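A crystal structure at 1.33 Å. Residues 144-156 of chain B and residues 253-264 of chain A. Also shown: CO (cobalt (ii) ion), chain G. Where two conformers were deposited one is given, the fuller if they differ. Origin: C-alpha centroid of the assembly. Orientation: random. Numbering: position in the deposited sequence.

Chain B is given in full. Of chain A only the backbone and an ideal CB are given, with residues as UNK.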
ATOM      1  N   GLU B 144      21.091 -17.772 -36.109  1.00  8.58           N
ATOM      2  CA  GLU B 144      19.802 -18.430 -36.360  1.00  9.25           C
ATOM      3  C   GLU B 144      19.320 -19.272 -35.167  1.00  8.53           C
ATOM      4  O   GLU B 144      18.476 -20.155 -35.325  1.00 10.77           O
ATOM      5  CB  GLU B 144      19.934 -19.295 -37.611  1.00  9.98           C
ATOM      6  CG  GLU B 144      20.253 -18.520 -38.882  1.00 13.28           C
ATOM      7  CD  GLU B 144      20.228 -19.400 -40.129  1.00 16.46           C
ATOM      8  OE1 GLU B 144      20.477 -20.623 -40.055  1.00 20.93           O
ATOM      9  OE2 GLU B 144      19.968 -18.845 -41.217  1.00 22.52           O
ATOM     10  N   GLY B 145      19.829 -18.955 -33.979  1.00  8.42           N
ATOM     11  CA  GLY B 145      19.565 -19.765 -32.795  1.00  8.47           C
ATOM     12  C   GLY B 145      18.304 -19.451 -32.021  1.00  7.91           C
ATOM     13  O   GLY B 145      18.084 -20.085 -30.992  1.00  8.62           O
ATOM     14  N   PHE B 146      17.493 -18.503 -32.483  1.00  7.45           N
ATOM     15  CA  PHE B 146      16.353 -18.000 -31.730  1.00  7.43           C
ATOM     16  C   PHE B 146      15.087 -17.986 -32.552  1.00  7.38           C
ATOM     17  O   PHE B 146      15.109 -17.811 -33.777  1.00  9.57           O
ATOM     18  CB  PHE B 146      16.636 -16.565 -31.253  1.00  7.60           C
ATOM     19  CG  PHE B 146      17.856 -16.458 -30.406  1.00  7.55           C
ATOM     20  CD1 PHE B 146      19.100 -16.401 -30.980  1.00  7.87           C
ATOM     21  CD2 PHE B 146      17.762 -16.511 -29.032  1.00  7.29           C
ATOM     22  CE1 PHE B 146      20.226 -16.373 -30.194  1.00  8.19           C
ATOM     23  CE2 PHE B 146      18.878 -16.443 -28.235  1.00  7.75           C
ATOM     24  CZ  PHE B 146      20.114 -16.401 -28.811  1.00  7.79           C
ATOM     25  N   TYR B 147      13.959 -18.123 -31.872  1.00  8.03           N
ATOM     26  CA  TYR B 147      12.675 -18.005 -32.554  1.00  8.40           C
ATOM     27  C   TYR B 147      11.689 -17.319 -31.626  1.00  7.95           C
ATOM     28  O   TYR B 147      11.768 -17.500 -30.399  1.00  7.64           O
ATOM     29  CB  TYR B 147      12.180 -19.375 -33.011  1.00  9.14           C
ATOM     30  CG  TYR B 147      12.050 -20.445 -31.934  1.00  8.83           C
ATOM     31  CD1 TYR B 147      13.103 -21.289 -31.640  1.00 11.35           C
ATOM     32  CD2 TYR B 147      10.847 -20.673 -31.288  1.00  9.77           C
ATOM     33  CE1 TYR B 147      12.976 -22.307 -30.709  1.00 12.90           C
ATOM     34  CE2 TYR B 147      10.715 -21.684 -30.348  1.00 11.09           C
ATOM     35  CZ  TYR B 147      11.781 -22.506 -30.067  1.00 10.75           C
ATOM     36  OH  TYR B 147      11.665 -23.525 -29.154  1.00 12.49           O
ATOM     37  N   PRO B 148      10.771 -16.519 -32.192  1.00  8.29           N
ATOM     38  CA  PRO B 148       9.773 -15.880 -31.322  1.00  8.41           C
ATOM     39  C   PRO B 148       8.903 -16.851 -30.520  1.00  8.82           C
ATOM     40  O   PRO B 148       8.553 -17.930 -30.986  1.00  8.71           O
ATOM     41  CB  PRO B 148       8.909 -15.077 -32.287  1.00  9.20           C
ATOM     42  CG  PRO B 148       9.771 -14.865 -33.481  1.00  9.85           C
ATOM     43  CD  PRO B 148      10.586 -16.124 -33.609  1.00  8.75           C
ATOM     44  N   ASP B 149       8.558 -16.438 -29.308  1.00  8.01           N
ATOM     45  CA  ASP B 149       7.697 -17.168 -28.391  1.00  8.71           C
ATOM     46  C   ASP B 149       6.600 -17.914 -29.139  1.00  9.18           C
ATOM     47  O   ASP B 149       5.785 -17.297 -29.832  1.00 10.05           O
ATOM     48  CB  ASP B 149       7.069 -16.140 -27.438  1.00  8.85           C
ATOM     49  CG  ASP B 149       6.263 -16.738 -26.300  1.00  8.51           C
ATOM     50  OD1 ASP B 149       6.178 -17.974 -26.151  1.00  9.79           O
ATOM     51  OD2 ASP B 149       5.681 -15.929 -25.547  1.00  8.28           O
ATOM     52  N   ASP B 150       6.576 -19.231 -28.966  1.00  8.76           N
ATOM     53  CA  ASP B 150       5.569 -20.120 -29.580  1.00  9.51           C
ATOM     54  C   ASP B 150       4.790 -20.908 -28.527  1.00 10.50           C
ATOM     55  O   ASP B 150       4.228 -21.949 -28.832  1.00 11.11           O
ATOM     56  CB  ASP B 150       6.235 -21.087 -30.578  1.00 11.15           C
ATOM     57  CG  ASP B 150       7.143 -22.080 -29.901  1.00 11.33           C
ATOM     58  OD1 ASP B 150       7.513 -21.887 -28.718  1.00 12.88           O
ATOM     59  OD2 ASP B 150       7.511 -23.072 -30.566  1.00 17.53           O
ATOM     60  N   ARG B 151       4.729 -20.420 -27.286  1.00  9.44           N
ATOM     61  CA  ARG B 151       3.895 -21.056 -26.278  1.00  9.63           C
ATOM     62  C   ARG B 151       2.455 -21.191 -26.745  1.00 10.30           C
ATOM     63  O   ARG B 151       1.797 -22.167 -26.398  1.00 10.33           O
ATOM     64  CB  ARG B 151       3.945 -20.264 -24.989  1.00  9.04           C
ATOM     65  CG  ARG B 151       5.223 -20.493 -24.236  1.00  8.98           C
ATOM     66  CD  ARG B 151       5.272 -19.655 -22.950  1.00  9.70           C
ATOM     67  NE  ARG B 151       5.520 -18.244 -23.259  1.00  8.70           N
ATOM     68  CZ  ARG B 151       5.534 -17.265 -22.365  1.00  7.45           C
ATOM     69  NH1 ARG B 151       5.293 -17.554 -21.091  1.00  7.87           N
ATOM     70  NH2 ARG B 151       5.831 -16.030 -22.747  1.00  8.65           N
ATOM     71  N   ASP B 152       1.964 -20.254 -27.559  1.00 11.38           N
ATOM     72  CA  ASP B 152       0.577 -20.353 -28.044  1.00 13.11           C
ATOM     73  C   ASP B 152       0.323 -21.604 -28.899  1.00 13.49           C
ATOM     74  O   ASP B 152      -0.816 -22.076 -28.996  1.00 15.61           O
ATOM     75  CB  ASP B 152       0.155 -19.072 -28.783  1.00 14.42           C
ATOM     76  CG  ASP B 152       0.955 -18.804 -30.046  1.00 17.40           C
ATOM     77  OD1 ASP B 152       1.996 -19.444 -30.306  1.00 17.24           O
ATOM     78  OD2 ASP B 152       0.522 -17.905 -30.802  1.00 24.69           O
ATOM     79  N   GLN B 153       1.376 -22.126 -29.518  1.00 13.75           N
ATOM     80  CA  GLN B 153       1.297 -23.370 -30.296  1.00 14.48           C
ATOM     81  C   GLN B 153       1.655 -24.626 -29.493  1.00 14.23           C
ATOM     82  O   GLN B 153       1.037 -25.673 -29.661  1.00 16.01           O
ATOM     83  CB  GLN B 153       2.245 -23.300 -31.486  1.00 15.88           C
ATOM     84  CG  GLN B 153       2.020 -22.141 -32.441  1.00 20.16           C
ATOM     85  CD  GLN B 153       2.766 -22.338 -33.755  1.00 25.36           C
ATOM     86  OE1 GLN B 153       2.329 -23.104 -34.618  1.00 30.85           O
ATOM     87  NE2 GLN B 153       3.896 -21.656 -33.907  1.00 28.66           N
ATOM     88  N   THR B 154       2.669 -24.527 -28.648  1.00 12.79           N
ATOM     89  CA  THR B 154       3.321 -25.674 -28.054  1.00 12.86           C
ATOM     90  C   THR B 154       2.974 -25.931 -26.577  1.00 11.98           C
ATOM     91  O   THR B 154       3.275 -27.010 -26.061  1.00 13.07           O
ATOM     92  CB  THR B 154       4.852 -25.517 -28.152  1.00 13.03           C
ATOM     93  OG1 THR B 154       5.249 -24.312 -27.464  1.00 14.14           O
ATOM     94  CG2 THR B 154       5.292 -25.471 -29.612  1.00 14.53           C
ATOM     95  N   GLU B 155       2.346 -24.967 -25.901  1.00 10.37           N
ATOM     96  CA  GLU B 155       1.994 -25.130 -24.488  1.00 10.01           C
ATOM     97  C   GLU B 155       0.524 -24.805 -24.190  1.00  9.74           C
ATOM     98  O   GLU B 155      -0.163 -25.580 -23.547  1.00 10.21           O
ATOM     99  CB  GLU B 155       2.917 -24.309 -23.579  1.00  9.57           C
ATOM    100  CG  GLU B 155       4.368 -24.715 -23.711  1.00  9.89           C
ATOM    101  CD  GLU B 155       5.308 -24.014 -22.753  1.00 10.34           C
ATOM    102  OE1 GLU B 155       4.844 -23.449 -21.746  1.00 10.43           O
ATOM    103  OE2 GLU B 155       6.534 -24.104 -23.013  1.00  9.67           O
ATOM    104  N   TYR B 156       0.046 -23.664 -24.657  1.00  9.69           N
ATOM    105  CA  TYR B 156      -1.284 -23.227 -24.279  1.00 10.74           C
ATOM    106  C   TYR B 156      -2.368 -24.247 -24.652  1.00 10.89           C
ATOM    107  O   TYR B 156      -3.223 -24.523 -23.842  1.00 11.66           O
ATOM    108  CB  TYR B 156      -1.591 -21.831 -24.829  1.00 10.71           C
ATOM    109  CG  TYR B 156      -0.704 -20.708 -24.299  1.00 10.17           C
ATOM    110  CD1 TYR B 156       0.178 -20.891 -23.237  1.00  9.43           C
ATOM    111  CD2 TYR B 156      -0.756 -19.459 -24.883  1.00 13.06           C
ATOM    112  CE1 TYR B 156       0.967 -19.835 -22.781  1.00  9.85           C
ATOM    113  CE2 TYR B 156       0.048 -18.408 -24.442  1.00 12.42           C
ATOM    114  CZ  TYR B 156       0.899 -18.602 -23.381  1.00 11.22           C
ATOM    115  OH  TYR B 156       1.695 -17.561 -22.928  1.00 11.37           O
TER
ATOM    116  N   UNK A 253      18.763 -26.791 -28.385  1.00  9.93           N
ATOM    117  CA  UNK A 253      19.851 -25.831 -28.444  1.00  9.57           C
ATOM    118  C   UNK A 253      19.467 -24.520 -29.098  1.00  8.72           C
ATOM    119  O   UNK A 253      20.265 -23.606 -29.131  1.00  9.78           O
ATOM    120  CB  UNK A 253      21.036 -26.442 -29.194  1.00  9.57           C
ATOM    121  N   UNK A 254      18.247 -24.433 -29.611  1.00  9.26           N
ATOM    122  CA  UNK A 254      17.667 -23.161 -29.999  1.00  9.42           C
ATOM    123  C   UNK A 254      17.020 -22.548 -28.762  1.00  8.57           C
ATOM    124  O   UNK A 254      16.798 -23.240 -27.768  1.00  9.92           O
ATOM    125  CB  UNK A 254      16.655 -23.330 -31.134  1.00  9.42           C
ATOM    126  N   UNK A 255      16.692 -21.258 -28.831  1.00  7.96           N
ATOM    127  CA  UNK A 255      16.105 -20.555 -27.693  1.00  8.00           C
ATOM    128  C   UNK A 255      14.899 -19.741 -28.130  1.00  7.08           C
ATOM    129  O   UNK A 255      14.904 -19.145 -29.194  1.00  8.32           O
ATOM    130  CB  UNK A 255      17.141 -19.648 -27.027  1.00  8.00           C
ATOM    131  N   UNK A 256      13.867 -19.703 -27.303  1.00  7.45           N
ATOM    132  CA  UNK A 256      12.792 -18.754 -27.499  1.00  6.48           C
ATOM    133  C   UNK A 256      13.272 -17.341 -27.190  1.00  6.55           C
ATOM    134  O   UNK A 256      13.953 -17.137 -26.177  1.00  8.20           O
ATOM    135  CB  UNK A 256      11.589 -19.118 -26.626  1.00  6.48           C
ATOM    136  N   UNK A 257      12.881 -16.394 -28.042  1.00  6.98           N
ATOM    137  CA  UNK A 257      13.050 -14.992 -27.719  1.00  6.85           C
ATOM    138  C   UNK A 257      11.674 -14.360 -27.580  1.00  6.83           C
ATOM    139  O   UNK A 257      10.677 -14.921 -28.013  1.00  7.68           O
ATOM    140  CB  UNK A 257      13.884 -14.275 -28.782  1.00  6.85           C
ATOM    141  N   UNK A 258      11.640 -13.176 -26.982  1.00  7.01           N
ATOM    142  CA  UNK A 258      10.446 -12.358 -26.923  1.00  7.11           C
ATOM    143  C   UNK A 258       9.362 -13.152 -26.195  1.00  6.91           C
ATOM    144  O   UNK A 258       8.204 -13.117 -26.577  1.00  7.67           O
ATOM    145  CB  UNK A 258       9.989 -11.942 -28.323  1.00  7.11           C
ATOM    146  N   UNK A 259       9.723 -13.854 -25.099  1.00  6.39           N
ATOM    147  CA  UNK A 259       8.737 -14.503 -24.244  1.00  6.64           C
ATOM    148  C   UNK A 259       8.315 -13.434 -23.265  1.00  5.91           C
ATOM    149  O   UNK A 259       8.832 -13.303 -22.159  1.00  7.52           O
ATOM    150  CB  UNK A 259       9.284 -15.748 -23.544  1.00  6.64           C
ATOM    151  N   UNK A 260       7.378 -12.622 -23.709  1.00  6.57           N
ATOM    152  CA  UNK A 260       6.991 -11.450 -22.958  1.00  7.09           C
ATOM    153  C   UNK A 260       6.018 -11.774 -21.830  1.00  6.73           C
ATOM    154  O   UNK A 260       6.174 -11.290 -20.707  1.00  7.82           O
ATOM    155  CB  UNK A 260       6.372 -10.415 -23.899  1.00  7.09           C
ATOM    156  N   UNK A 261       4.980 -12.552 -22.105  1.00  7.39           N
ATOM    157  CA  UNK A 261       3.925 -12.750 -21.108  0.50  7.91           C
ATOM    158  C   UNK A 261       4.335 -13.743 -20.027  1.00  7.20           C
ATOM    159  O   UNK A 261       5.064 -14.715 -20.267  1.00  7.88           O
ATOM    160  CB  UNK A 261       2.642 -13.232 -21.789  0.50  7.91           C
ATOM    161  N   UNK A 262       3.876 -13.447 -18.816  1.00  7.08           N
ATOM    162  CA  UNK A 262       4.025 -14.321 -17.666  1.00  7.30           C
ATOM    163  C   UNK A 262       2.754 -15.177 -17.550  1.00  7.68           C
ATOM    164  O   UNK A 262       1.646 -14.659 -17.453  1.00  8.89           O
ATOM    165  CB  UNK A 262       4.275 -13.515 -16.390  1.00  7.30           C
ATOM    166  N   UNK A 263       2.911 -16.492 -17.523  1.00  7.42           N
ATOM    167  CA  UNK A 263       1.763 -17.393 -17.520  1.00  7.17           C
ATOM    168  C   UNK A 263       1.177 -17.608 -16.110  1.00  7.24           C
ATOM    169  O   UNK A 263       1.810 -17.307 -15.088  1.00  8.26           O
ATOM    170  CB  UNK A 263       2.170 -18.740 -18.121  1.00  7.17           C
ATOM    171  N   UNK A 264      -0.031 -18.169 -16.067  1.00  7.33           N
ATOM    172  CA  UNK A 264      -0.740 -18.383 -14.810  1.00  7.08           C
ATOM    173  C   UNK A 264       0.095 -19.170 -13.828  1.00  6.91           C
ATOM    174  O   UNK A 264       0.710 -20.181 -14.170  1.00  7.61           O
ATOM    175  CB  UNK A 264      -2.065 -19.106 -15.059  1.00  7.08           C
TER
HETATM  176 CO    CO G1431      10.662 -14.019 -21.408  0.75  2.59          CO

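Position 253 has phi/psi of 91/-4, and an ideal CB there finds nothing of chain B within 5.5 Å. Positive phi by itself favours glycine, and Gly253(A) is deposited.

At 254 the CB points toward chain B, 3.8 Å from CE1 of Tyr147(B). A flat or long side chain could lie against that ring. The residue is Arg254(A); one face of its guanidinium lies over CD1 of Tyr147(B), with NH1 3.4 Å from that atom.

Positions 255 to 257 run parallel to Phe146(B)-Pro148(B), with paired CA atoms 4.8 to 5.1 Å apart, so side chains alternate between the two sheet faces. The backbone bonds hold for any residue with a free amide: N of 255 donates to Gly145(B) O (2.8 Å), Tyr147(B) N to O of 255 (3.0 Å), N of 257 to Tyr147(B) O (2.8 Å), and Asp149(B) N to O of 257 (2.9 Å).

The CB of 255 shares its face with Phe146(B) and already lies 3.8 Å from CD2 of that ring. Alanine or another apolar residue would suit; Ala255(A) makes this apolar contact with its CB alone.

Position 256 shares the face of Tyr147(B). From its CB, a long side chain could reach the carboxylates of Asp150(B) and Glu155(B), which argues for a cation, arginine or lysine. Arg256(A) extends with chi2 and chi3 both t, and its CG packs 3.7 Å from CE2 of Tyr147(B). Its NE makes a weak hydrogen bond to Asp150(B) OD1 (3.0 Å), while NH1 and NH2 both donate to Glu155(B) OE2 (2.9 and 2.8 Å); both acids form salt bridges with it. One guanidinium face covers CG of Arg151(B).

At 257 the CB returns to the face of Phe146(B), 4.4 Å from its CB, and Pro148(B) flanks the path. Long aliphatic chains fit, with or without a polar end. Lys257(A) passes with CD 4.1 Å from Phe146(B) CB and CE 4.1 Å from Pro148(B) CG.

Position 258, at phi/psi 60/42, would favour glycine or asparagine on backbone grounds, yet its sideways CB can send a large group past Pro148(B). Trp258(A) does so, CE3 lying 4.1 Å from Pro148(B) CB.

At 259 the cobalt ion is near the backbone O, inviting a side-chain oxygen. Thr259(A) binds it through O and OG1, both at 2.1 Å, while CG2 sits 3.6 Å from Asp149(B) CG.

Position 260 has no chain B atom near its CB and is loosely specified: Trp260(A). At 261 the sideways CB is 4.3 Å from Arg151(B) NH2, but the carbonyl does the work, accepting from NH2 (2.9 Å) and NH1 (3.0 Å). Small or branched residues suit; Val261(A) is found. Position 262 points away: Met262(A).

At 263 the CB faces Arg151(B) NH1 (4.5 Å) and the Tyr156(B) ring, favouring a short acid. Asp263(A) salt-bridges Arg151(B) NH1 through OD2 (2.9 Å) and accepts from Tyr156(B) OH through OD1 (2.6 Å). Position 264, out of reach, is Ala264(A).

Chain A, residues 253-264: GRARKWTWVMDA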
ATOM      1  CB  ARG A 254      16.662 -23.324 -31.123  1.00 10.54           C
ATOM      2  CG  ARG A 254      17.312 -23.822 -32.408  1.00 13.52           C
ATOM      3  CD  ARG A 254      16.332 -23.820 -33.592  1.00 18.93           C
ATOM      4  NE  ARG A 254      15.097 -24.531 -33.269  1.00 21.99           N
ATOM      5  CZ  ARG A 254      13.871 -24.208 -33.689  1.00 24.86           C
ATOM      6  NH1 ARG A 254      13.657 -23.144 -34.463  1.00 25.48           N
ATOM      7  NH2 ARG A 254      12.838 -24.947 -33.306  1.00 27.33           N
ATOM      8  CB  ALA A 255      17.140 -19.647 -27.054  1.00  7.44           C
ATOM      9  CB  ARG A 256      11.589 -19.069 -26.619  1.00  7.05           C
ATOM     10  CG  ARG A 256      10.905 -20.368 -26.915  1.00  8.30           C
ATOM     11  CD  ARG A 256       9.895 -20.686 -25.852  1.00  9.37           C
ATOM     12  NE  ARG A 256       9.077 -21.855 -26.138  1.00  9.43           N
ATOM     13  CZ  ARG A 256       8.360 -22.494 -25.220  1.00 10.18           C
ATOM     14  NH1 ARG A 256       8.399 -22.094 -23.957  1.00  9.94           N
ATOM     15  NH2 ARG A 256       7.602 -23.532 -25.552  1.00 11.40           N
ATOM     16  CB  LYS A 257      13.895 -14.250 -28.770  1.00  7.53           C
ATOM     17  CG  LYS A 257      13.228 -14.149 -30.155  1.00  8.09           C
ATOM     18  CD  LYS A 257      14.073 -13.345 -31.129  1.00  8.94           C
ATOM     19  CE  LYS A 257      13.425 -13.187 -32.488  1.00 10.01           C
ATOM     20  NZ  LYS A 257      14.350 -12.425 -33.368  1.00 11.38           N
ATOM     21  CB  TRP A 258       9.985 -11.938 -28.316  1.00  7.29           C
ATOM     22  CG  TRP A 258      10.964 -11.163 -29.132  1.00  7.26           C
ATOM     23  CD1 TRP A 258      12.164 -10.613 -28.746  1.00  9.88           C
ATOM     24  CD2 TRP A 258      10.831 -10.907 -30.519  1.00  9.40           C
ATOM     25  NE1 TRP A 258      12.763 -10.003 -29.836  1.00 11.28           N
ATOM     26  CE2 TRP A 258      11.960 -10.174 -30.932  1.00 10.60           C
ATOM     27  CE3 TRP A 258       9.840 -11.214 -31.461  1.00 10.11           C
ATOM     28  CZ2 TRP A 258      12.130  -9.764 -32.267  1.00 12.11           C
ATOM     29  CZ3 TRP A 258      10.007 -10.796 -32.776  1.00 12.13           C
ATOM     30  CH2 TRP A 258      11.139 -10.084 -33.159  1.00 12.34           C
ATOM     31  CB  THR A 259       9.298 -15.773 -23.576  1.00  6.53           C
ATOM     32  OG1 THR A 259      10.581 -15.477 -22.976  1.00  7.28           O
ATOM     33  CG2 THR A 259       9.483 -16.844 -24.640  1.00  8.24           C
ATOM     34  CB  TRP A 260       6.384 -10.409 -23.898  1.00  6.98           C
ATOM     35  CG  TRP A 260       7.330  -9.938 -24.957  1.00  7.78           C
ATOM     36  CD1 TRP A 260       8.630  -9.598 -24.799  1.00  9.85           C
ATOM     37  CD2 TRP A 260       7.023  -9.713 -26.342  1.00  8.08           C
ATOM     38  NE1 TRP A 260       9.172  -9.201 -26.003  1.00 10.52           N
ATOM     39  CE2 TRP A 260       8.201  -9.254 -26.966  1.00  9.57           C
ATOM     40  CE3 TRP A 260       5.880  -9.898 -27.118  1.00 10.30           C
ATOM     41  CZ2 TRP A 260       8.254  -8.950 -28.331  1.00 11.12           C
ATOM     42  CZ3 TRP A 260       5.946  -9.603 -28.480  1.00 11.03           C
ATOM     43  CH2 TRP A 260       7.117  -9.133 -29.065  1.00 11.77           C
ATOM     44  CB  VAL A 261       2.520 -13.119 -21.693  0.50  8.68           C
ATOM     45  CG1 VAL A 261       1.402 -12.712 -20.723  0.50  9.54           C
ATOM     46  CG2 VAL A 261       2.243 -12.436 -22.985  0.50  9.83           C
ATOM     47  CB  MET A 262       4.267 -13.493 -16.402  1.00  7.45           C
ATOM     48  CG  MET A 262       5.480 -12.589 -16.463  1.00  7.74           C
ATOM     49  SD  MET A 262       7.025 -13.494 -16.750  1.00  8.63           S
ATOM     50  CE  MET A 262       7.315 -14.213 -15.135  1.00  9.64           C
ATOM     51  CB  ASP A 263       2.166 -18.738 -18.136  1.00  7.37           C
ATOM     52  CG  ASP A 263       2.517 -18.644 -19.614  1.00  8.73           C
ATOM     53  OD1 ASP A 263       1.929 -17.818 -20.340  1.00  9.37           O
ATOM     54  OD2 ASP A 263       3.381 -19.432 -20.043  1.00  8.45           O
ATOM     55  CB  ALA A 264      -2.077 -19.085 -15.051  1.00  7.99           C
TER
HETATM   56  O   HOH W   1      20.247 -20.738 -29.156  1.00  8.70           O
HETATM   57  O   HOH W   2       9.017 -24.224 -28.490  1.00 22.27           O
HETATM   58  O   HOH W   3      14.173 -15.273 -35.017  1.00 15.61           O
HETATM   59  O   HOH W   4      11.645 -12.772 -22.863  1.00  8.09           O
HETATM   60  O   HOH W   5       4.846 -13.314 -25.056  1.00 11.08           O
HETATM   61  O   HOH W   6       2.765 -22.096 -20.638  1.00  8.92           O
HETATM   62  O   HOH W   7      12.519 -14.869 -20.831  1.00  7.98           O
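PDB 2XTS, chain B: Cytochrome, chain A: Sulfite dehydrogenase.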